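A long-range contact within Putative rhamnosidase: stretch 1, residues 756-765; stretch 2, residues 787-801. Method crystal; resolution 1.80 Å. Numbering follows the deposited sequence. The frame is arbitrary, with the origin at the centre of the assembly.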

ATOM      1  N   LYS A 756      26.360   2.884  13.576  1.00 34.49           N
ATOM      2  CA  LYS A 756      25.054   2.315  13.888  1.00 34.00           C
ATOM      3  C   LYS A 756      24.761   2.226  15.385  1.00 34.24           C
ATOM      4  O   LYS A 756      23.599   2.218  15.770  1.00 31.40           O
ATOM      5  CB  LYS A 756      24.876   0.954  13.185  1.00 35.02           C
ATOM      6  CG  LYS A 756      24.889   1.067  11.666  1.00 38.52           C
ATOM      7  CD  LYS A 756      25.011  -0.293  11.006  1.00 39.91           C
ATOM      8  CE  LYS A 756      24.805  -0.164   9.512  1.00 42.84           C
ATOM      9  NZ  LYS A 756      24.821  -1.521   8.903  1.00 46.58           N
ATOM     10  N   ASP A 757      25.798   2.167  16.237  1.00 35.26           N
ATOM     11  CA  ASP A 757      25.569   2.174  17.696  1.00 34.37           C
ATOM     12  C   ASP A 757      25.113   3.548  18.222  1.00 32.40           C
ATOM     13  O   ASP A 757      24.304   3.613  19.133  1.00 34.59           O
ATOM     14  CB  ASP A 757      26.773   1.642  18.500  1.00 35.52           C
ATOM     15  CG  ASP A 757      28.079   2.378  18.186  1.00 36.58           C
ATOM     16  OD1 ASP A 757      28.284   2.824  17.038  1.00 36.82           O
ATOM     17  OD2 ASP A 757      28.926   2.483  19.102  1.00 37.89           O
ATOM     18  N   VAL A 758      25.606   4.628  17.630  1.00 32.64           N
ATOM     19  CA  VAL A 758      25.107   5.984  17.914  1.00 33.36           C
ATOM     20  C   VAL A 758      23.614   6.059  17.535  1.00 33.82           C
ATOM     21  O   VAL A 758      22.777   6.524  18.314  1.00 31.75           O
ATOM     22  CB  VAL A 758      25.903   7.055  17.134  1.00 36.98           C
ATOM     23  CG1 VAL A 758      25.317   8.452  17.321  1.00 37.77           C
ATOM     24  CG2 VAL A 758      27.367   7.047  17.557  1.00 38.26           C
ATOM     25  N   ILE A 759      23.301   5.578  16.343  1.00 30.38           N
ATOM     26  CA  ILE A 759      21.911   5.541  15.866  1.00 29.98           C
ATOM     27  C   ILE A 759      21.013   4.720  16.775  1.00 27.01           C
ATOM     28  O   ILE A 759      19.937   5.183  17.187  1.00 27.19           O
ATOM     29  CB  ILE A 759      21.792   4.951  14.448  1.00 29.94           C
ATOM     30  CG1 ILE A 759      22.510   5.806  13.385  1.00 31.21           C
ATOM     31  CG2 ILE A 759      20.321   4.667  14.107  1.00 28.28           C
ATOM     32  CD1 ILE A 759      22.134   7.270  13.325  1.00 31.18           C
ATOM     33  N   ALA A 760      21.434   3.498  17.073  1.00 27.06           N
ATOM     34  CA  ALA A 760      20.625   2.583  17.843  1.00 26.69           C
ATOM     35  C   ALA A 760      20.401   3.075  19.259  1.00 29.00           C
ATOM     36  O   ALA A 760      19.295   2.974  19.784  1.00 24.92           O
ATOM     37  CB  ALA A 760      21.239   1.193  17.852  1.00 27.20           C
ATOM     38  N   THR A 761      21.451   3.613  19.892  1.00 26.45           N
ATOM     39  CA  THR A 761      21.276   4.107  21.243  1.00 25.45           C
ATOM     40  C   THR A 761      20.403   5.391  21.234  1.00 23.02           C
ATOM     41  O   THR A 761      19.589   5.556  22.123  1.00 26.78           O
ATOM     42  CB  THR A 761      22.629   4.303  21.975  1.00 25.82           C
ATOM     43  OG1 THR A 761      23.387   3.084  21.905  1.00 27.95           O
ATOM     44  CG2 THR A 761      22.365   4.584  23.440  1.00 25.47           C
ATOM     45  N   ALA A 762      20.525   6.244  20.211  1.00 23.81           N
ATOM     46  CA  ALA A 762      19.701   7.451  20.098  1.00 23.00           C
ATOM     47  C   ALA A 762      18.210   7.082  19.978  1.00 23.86           C
ATOM     48  O   ALA A 762      17.341   7.626  20.688  1.00 23.60           O
ATOM     49  CB  ALA A 762      20.149   8.295  18.920  1.00 23.12           C
ATOM     50  N   TYR A 763      17.923   6.097  19.135  1.00 24.75           N
ATOM     51  CA  TYR A 763      16.530   5.646  18.976  1.00 24.91           C
ATOM     52  C   TYR A 763      15.920   4.987  20.222  1.00 23.55           C
ATOM     53  O   TYR A 763      14.728   5.187  20.520  1.00 24.15           O
ATOM     54  CB  TYR A 763      16.355   4.804  17.695  1.00 24.03           C
ATOM     55  CG  TYR A 763      15.703   5.616  16.600  1.00 24.89           C
ATOM     56  CD1 TYR A 763      14.322   5.835  16.625  1.00 25.51           C
ATOM     57  CD2 TYR A 763      16.441   6.191  15.559  1.00 23.86           C
ATOM     58  CE1 TYR A 763      13.698   6.602  15.665  1.00 24.94           C
ATOM     59  CE2 TYR A 763      15.816   6.961  14.577  1.00 23.75           C
ATOM     60  CZ  TYR A 763      14.428   7.140  14.623  1.00 25.14           C
ATOM     61  OH  TYR A 763      13.742   7.905  13.681  1.00 26.21           O
ATOM     62  N   PHE A 764      16.742   4.254  20.977  1.00 23.95           N
ATOM     63  CA  PHE A 764      16.341   3.653  22.239  1.00 23.82           C
ATOM     64  C   PHE A 764      15.878   4.734  23.236  1.00 24.44           C
ATOM     65  O   PHE A 764      14.781   4.650  23.805  1.00 23.24           O
ATOM     66  CB  PHE A 764      17.522   2.793  22.773  1.00 24.71           C
ATOM     67  CG  PHE A 764      17.287   2.095  24.103  1.00 25.31           C
ATOM     68  CD1 PHE A 764      16.012   1.774  24.575  1.00 27.01           C
ATOM     69  CD2 PHE A 764      18.378   1.705  24.875  1.00 27.38           C
ATOM     70  CE1 PHE A 764      15.838   1.114  25.778  1.00 26.92           C
ATOM     71  CE2 PHE A 764      18.201   1.031  26.081  1.00 27.11           C
ATOM     72  CZ  PHE A 764      16.931   0.732  26.536  1.00 28.72           C
ATOM     73  N   ALA A 765      16.724   5.747  23.440  1.00 25.83           N
ATOM     74  CA  ALA A 765      16.392   6.900  24.279  1.00 24.76           C
ATOM     75  C   ALA A 765      15.123   7.589  23.822  1.00 24.63           C
ATOM     76  O   ALA A 765      14.264   7.897  24.650  1.00 25.03           O
ATOM     77  CB  ALA A 765      17.535   7.910  24.283  1.00 26.25           C
ATOM     78  N   ASP A 787      12.585   8.056  33.937  1.00 29.46           N
ATOM     79  CA  ASP A 787      13.820   7.591  34.561  1.00 34.27           C
ATOM     80  C   ASP A 787      14.670   6.794  33.568  1.00 33.22           C
ATOM     81  O   ASP A 787      15.897   6.978  33.495  1.00 31.10           O
ATOM     82  CB  ASP A 787      13.502   6.744  35.799  1.00 38.24           C
ATOM     83  CG  ASP A 787      14.722   5.972  36.318  1.00 44.44           C
ATOM     84  OD1 ASP A 787      15.735   6.613  36.671  1.00 47.52           O
ATOM     85  OD2 ASP A 787      14.670   4.721  36.354  1.00 48.70           O
ATOM     86  N   LEU A 788      14.016   5.922  32.796  1.00 31.02           N
ATOM     87  CA  LEU A 788      14.707   5.175  31.732  1.00 29.10           C
ATOM     88  C   LEU A 788      15.345   6.102  30.727  1.00 27.00           C
ATOM     89  O   LEU A 788      16.499   5.898  30.377  1.00 27.33           O
ATOM     90  CB  LEU A 788      13.761   4.207  31.016  1.00 29.11           C
ATOM     91  CG  LEU A 788      14.393   3.453  29.837  1.00 30.96           C
ATOM     92  CD1 LEU A 788      15.576   2.582  30.267  1.00 30.14           C
ATOM     93  CD2 LEU A 788      13.344   2.600  29.136  1.00 31.47           C
ATOM     94  N   PHE A 789      14.585   7.092  30.238  1.00 26.15           N
ATOM     95  CA  PHE A 789      15.083   8.112  29.311  1.00 27.59           C
ATOM     96  C   PHE A 789      16.302   8.843  29.861  1.00 29.28           C
ATOM     97  O   PHE A 789      17.324   8.933  29.171  1.00 27.17           O
ATOM     98  CB  PHE A 789      13.996   9.130  28.937  1.00 28.22           C
ATOM     99  CG  PHE A 789      14.489  10.266  28.079  1.00 29.32           C
ATOM    100  CD1 PHE A 789      15.197  10.022  26.904  1.00 29.27           C
ATOM    101  CD2 PHE A 789      14.236  11.582  28.440  1.00 31.58           C
ATOM    102  CE1 PHE A 789      15.636  11.068  26.106  1.00 29.86           C
ATOM    103  CE2 PHE A 789      14.673  12.639  27.647  1.00 34.90           C
ATOM    104  CZ  PHE A 789      15.387  12.383  26.478  1.00 33.55           C
ATOM    105  N   THR A 790      16.181   9.345  31.094  1.00 28.55           N
ATOM    106  CA  THR A 790      17.308   9.999  31.819  1.00 29.78           C
ATOM    107  C   THR A 790      18.581   9.129  31.802  1.00 30.48           C
ATOM    108  O   THR A 790      19.680   9.618  31.525  1.00 29.96           O
ATOM    109  CB  THR A 790      16.925  10.261  33.290  1.00 30.65           C
ATOM    110  OG1 THR A 790      15.736  11.054  33.329  1.00 33.50           O
ATOM    111  CG2 THR A 790      18.046  11.016  34.023  1.00 30.52           C
ATOM    112  N   ARG A 791      18.419   7.842  32.103  1.00 31.07           N
ATOM    113  CA  ARG A 791      19.569   6.929  32.182  1.00 31.98           C
ATOM    114  C   ARG A 791      20.209   6.632  30.833  1.00 31.21           C
ATOM    115  O   ARG A 791      21.433   6.568  30.733  1.00 27.87           O
ATOM    116  CB  ARG A 791      19.224   5.664  32.938  1.00 32.65           C
ATOM    117  CG  ARG A 791      19.007   5.929  34.413  1.00 39.37           C
ATOM    118  CD  ARG A 791      18.819   4.645  35.187  1.00 41.25           C
ATOM    119  NE  ARG A 791      17.515   4.051  34.937  1.00 47.49           N
ATOM    120  CZ  ARG A 791      17.316   2.938  34.237  1.00 49.85           C
ATOM    121  NH1 ARG A 791      18.339   2.290  33.691  1.00 51.04           N
ATOM    122  NH2 ARG A 791      16.087   2.476  34.075  1.00 49.20           N
ATOM    123  N   ILE A 792      19.393   6.505  29.782  1.00 27.85           N
ATOM    124  CA  ILE A 792      19.930   6.325  28.443  1.00 26.25           C
ATOM    125  C   ILE A 792      20.616   7.564  27.919  1.00 27.22           C
ATOM    126  O   ILE A 792      21.683   7.463  27.295  1.00 27.30           O
ATOM    127  CB  ILE A 792      18.857   5.909  27.418  1.00 24.03           C
ATOM    128  CG1 ILE A 792      18.149   4.647  27.885  1.00 25.51           C
ATOM    129  CG2 ILE A 792      19.535   5.607  26.073  1.00 22.35           C
ATOM    130  CD1 ILE A 792      16.879   4.355  27.088  1.00 26.75           C
ATOM    131  N   ARG A 793      19.998   8.730  28.131  1.00 26.44           N
ATOM    132  CA  ARG A 793      20.611   9.977  27.703  1.00 28.46           C
ATOM    133  C   ARG A 793      21.997  10.146  28.351  1.00 29.82           C
ATOM    134  O   ARG A 793      22.910  10.623  27.697  1.00 31.40           O
ATOM    135  CB  ARG A 793      19.736  11.191  28.011  1.00 28.51           C
ATOM    136  CG  ARG A 793      20.367  12.505  27.595  1.00 31.05           C
ATOM    137  CD  ARG A 793      19.386  13.642  27.462  1.00 35.80           C
ATOM    138  NE  ARG A 793      18.541  13.789  28.636  1.00 42.46           N
ATOM    139  CZ  ARG A 793      17.449  14.552  28.677  1.00 47.77           C
ATOM    140  NH1 ARG A 793      17.058  15.245  27.591  1.00 45.12           N
ATOM    141  NH2 ARG A 793      16.744  14.616  29.805  1.00 46.08           N
ATOM    142  N   LYS A 794      22.126   9.770  29.617  1.00 30.01           N
ATOM    143  CA  LYS A 794      23.422   9.922  30.307  1.00 34.97           C
ATOM    144  C   LYS A 794      24.468   8.968  29.728  1.00 34.83           C
ATOM    145  O   LYS A 794      25.587   9.375  29.421  1.00 35.42           O
ATOM    146  CB  LYS A 794      23.327   9.709  31.809  1.00 36.40           C
ATOM    147  CG  LYS A 794      24.460  10.438  32.511  1.00 44.60           C
ATOM    148  CD  LYS A 794      25.058   9.677  33.680  1.00 51.90           C
ATOM    149  CE  LYS A 794      26.224  10.477  34.268  1.00 56.62           C
ATOM    150  NZ  LYS A 794      26.779   9.880  35.518  1.00 61.21           N
ATOM    151  N   ALA A 795      24.081   7.705  29.572  1.00 32.76           N
ATOM    152  CA  ALA A 795      24.930   6.707  28.941  1.00 31.09           C
ATOM    153  C   ALA A 795      25.266   7.148  27.518  1.00 31.94           C
ATOM    154  O   ALA A 795      26.433   7.068  27.099  1.00 32.23           O
ATOM    155  CB  ALA A 795      24.271   5.331  28.978  1.00 31.30           C
ATOM    156  N   PHE A 796      24.278   7.679  26.791  1.00 27.88           N
ATOM    157  CA  PHE A 796      24.532   8.173  25.450  1.00 28.34           C
ATOM    158  C   PHE A 796      25.574   9.297  25.403  1.00 29.76           C
ATOM    159  O   PHE A 796      26.474   9.283  24.544  1.00 29.31           O
ATOM    160  CB  PHE A 796      23.235   8.658  24.777  1.00 28.24           C
ATOM    161  CG  PHE A 796      23.419   9.071  23.357  1.00 28.87           C
ATOM    162  CD1 PHE A 796      23.913  10.331  23.044  1.00 28.39           C
ATOM    163  CD2 PHE A 796      23.097   8.184  22.309  1.00 28.17           C
ATOM    164  CE1 PHE A 796      24.102  10.711  21.728  1.00 29.88           C
ATOM    165  CE2 PHE A 796      23.283   8.565  20.997  1.00 28.55           C
ATOM    166  CZ  PHE A 796      23.778   9.822  20.703  1.00 29.60           C
ATOM    167  N   GLN A 797      25.436  10.282  26.291  1.00 28.99           N
ATOM    168  CA  GLN A 797      26.294  11.474  26.227  1.00 30.59           C
ATOM    169  C   GLN A 797      27.719  11.092  26.567  1.00 31.80           C
ATOM    170  O   GLN A 797      28.664  11.550  25.931  1.00 32.95           O
ATOM    171  CB  GLN A 797      25.821  12.555  27.187  1.00 32.22           C
ATOM    172  CG  GLN A 797      24.661  13.369  26.646  1.00 32.94           C
ATOM    173  CD  GLN A 797      23.854  14.010  27.754  1.00 35.02           C
ATOM    174  OE1 GLN A 797      24.076  13.733  28.934  1.00 36.34           O
ATOM    175  NE2 GLN A 797      22.910  14.866  27.382  1.00 33.15           N
ATOM    176  N   THR A 798      27.849  10.216  27.549  1.00 29.59           N
ATOM    177  CA  THR A 798      29.163   9.725  27.956  1.00 34.71           C
ATOM    178  C   THR A 798      29.888   8.979  26.834  1.00 35.37           C
ATOM    179  O   THR A 798      31.108   9.135  26.664  1.00 32.25           O
ATOM    180  CB  THR A 798      29.053   8.857  29.219  1.00 34.88           C
ATOM    181  OG1 THR A 798      28.533   9.669  30.279  1.00 36.05           O
ATOM    182  CG2 THR A 798      30.416   8.309  29.639  1.00 36.22           C
ATOM    183  N   ALA A 799      29.133   8.204  26.054  1.00 32.11           N
ATOM    184  CA  ALA A 799      29.723   7.325  25.050  1.00 31.36           C
ATOM    185  C   ALA A 799      30.058   8.046  23.764  1.00 33.06           C
ATOM    186  O   ALA A 799      31.087   7.753  23.152  1.00 35.54           O
ATOM    187  CB  ALA A 799      28.816   6.114  24.783  1.00 31.68           C
ATOM    188  N   TYR A 800      29.223   9.002  23.358  1.00 29.12           N
ATOM    189  CA  TYR A 800      29.310   9.545  22.011  1.00 31.47           C
ATOM    190  C   TYR A 800      29.473  11.052  21.861  1.00 30.00           C
ATOM    191  O   TYR A 800      29.732  11.529  20.743  1.00 30.48           O
ATOM    192  CB  TYR A 800      28.108   9.057  21.155  1.00 30.89           C
ATOM    193  CG  TYR A 800      27.701   7.608  21.362  1.00 34.05           C
ATOM    194  CD1 TYR A 800      28.542   6.549  20.992  1.00 35.92           C
ATOM    195  CD2 TYR A 800      26.448   7.292  21.911  1.00 34.90           C
ATOM    196  CE1 TYR A 800      28.146   5.227  21.179  1.00 38.01           C
ATOM    197  CE2 TYR A 800      26.049   5.983  22.112  1.00 33.52           C
ATOM    198  CZ  TYR A 800      26.884   4.953  21.738  1.00 36.36           C
ATOM    199  OH  TYR A 800      26.462   3.659  21.948  1.00 38.36           O
ATOM    200  N   VAL A 801      29.345  11.808  22.960  1.00 31.23           N
ATOM    201  CA  VAL A 801      29.421  13.252  22.885  1.00 29.71           C
ATOM    202  C   VAL A 801      30.680  13.722  23.603  1.00 32.28           C
ATOM    203  O   VAL A 801      30.861  13.437  24.788  1.00 31.06           O
ATOM    204  CB  VAL A 801      28.174  13.947  23.493  1.00 31.79           C
ATOM    205  CG1 VAL A 801      28.257  15.445  23.295  1.00 31.51           C
ATOM    206  CG2 VAL A 801      26.885  13.428  22.855  1.00 30.26           C
TER
HETATM  207  O   HOH W   1      28.554   1.990  21.486  1.00 44.83           O

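Two helices of the putative rhamnosidase, residues 756-765 and 787-800, pack nearly antiparallel, their N-to-C directions 158° apart and their axes approaching to 9.3 Å. Because the directions oppose, a walk forward along the first helix runs backward along the second, from Tyr 800 to Phe 789, and 563 Å² of surface is buried in all. The CA-to-CB bond of Asp 757 points sideways, but the end of the side chain (chi1 55°, p) comes nearer, with OD2 3.5 Å from CE1 of Tyr 800. A water joins the same two residues: it donates to OD2 of Asp 757 at 2.5 Å and lies 2.7 Å from OH of Tyr 800, so a polar bridge runs beside the aromatic ring.

Val 758 touches two rings with its two methyl groups. CG2 sits over one face of Tyr 800, 4.1 Å from the ring centroid and 27° off the normal, a CH-pi contact, while CG1 packs 4.0 Å from CZ of Phe 796. The backbone O of Val 758 lies at the edge of the Phe 796 ring, 3.4 Å from CE2; this carbonyl already accepts the helical hydrogen bond from Ala 762 N. Ile 759 points away, and Ala 760 makes no contact.

Thr 761 points toward the second helix at the close register with Phe 796, where the CA atoms are 6.7 Å apart. Its rotamer (m) lets OG1 donate back to Asp 757 O at 3.0 Å, one turn earlier, and the same OG1 lies 3.1 Å from OH of Tyr 800, within hydrogen-bonding range, though the tyrosine proton has another acceptor within reach. The methyl CG2 of Thr 761 meets the edge of Phe 796 at CD2, 3.8 Å away, and reaches CG2 of Ile 792 at 4.0 Å. One turn of helix beyond Val 758, Ala 762 places CB 3.8 Å from CE2 of Phe 796.

Phe 764 starts sideways, yet with chi1 at 179° (t) its ring comes nearer and receives CD1 of Ile 792 almost squarely: the methyl is 3.4 Å from the centroid and 3° off the normal. CD1 of Leu 788 is a looser neighbour, 4.4 Å from CZ of Phe 764. Ala 765 closes the walk where the backbones are nearest, its CA 5.3 Å from CA of Phe 789. Its small CB packs 3.5 Å from CG2 of Ile 792, and its O approaches CD1 of Phe 789 to 3.2 Å.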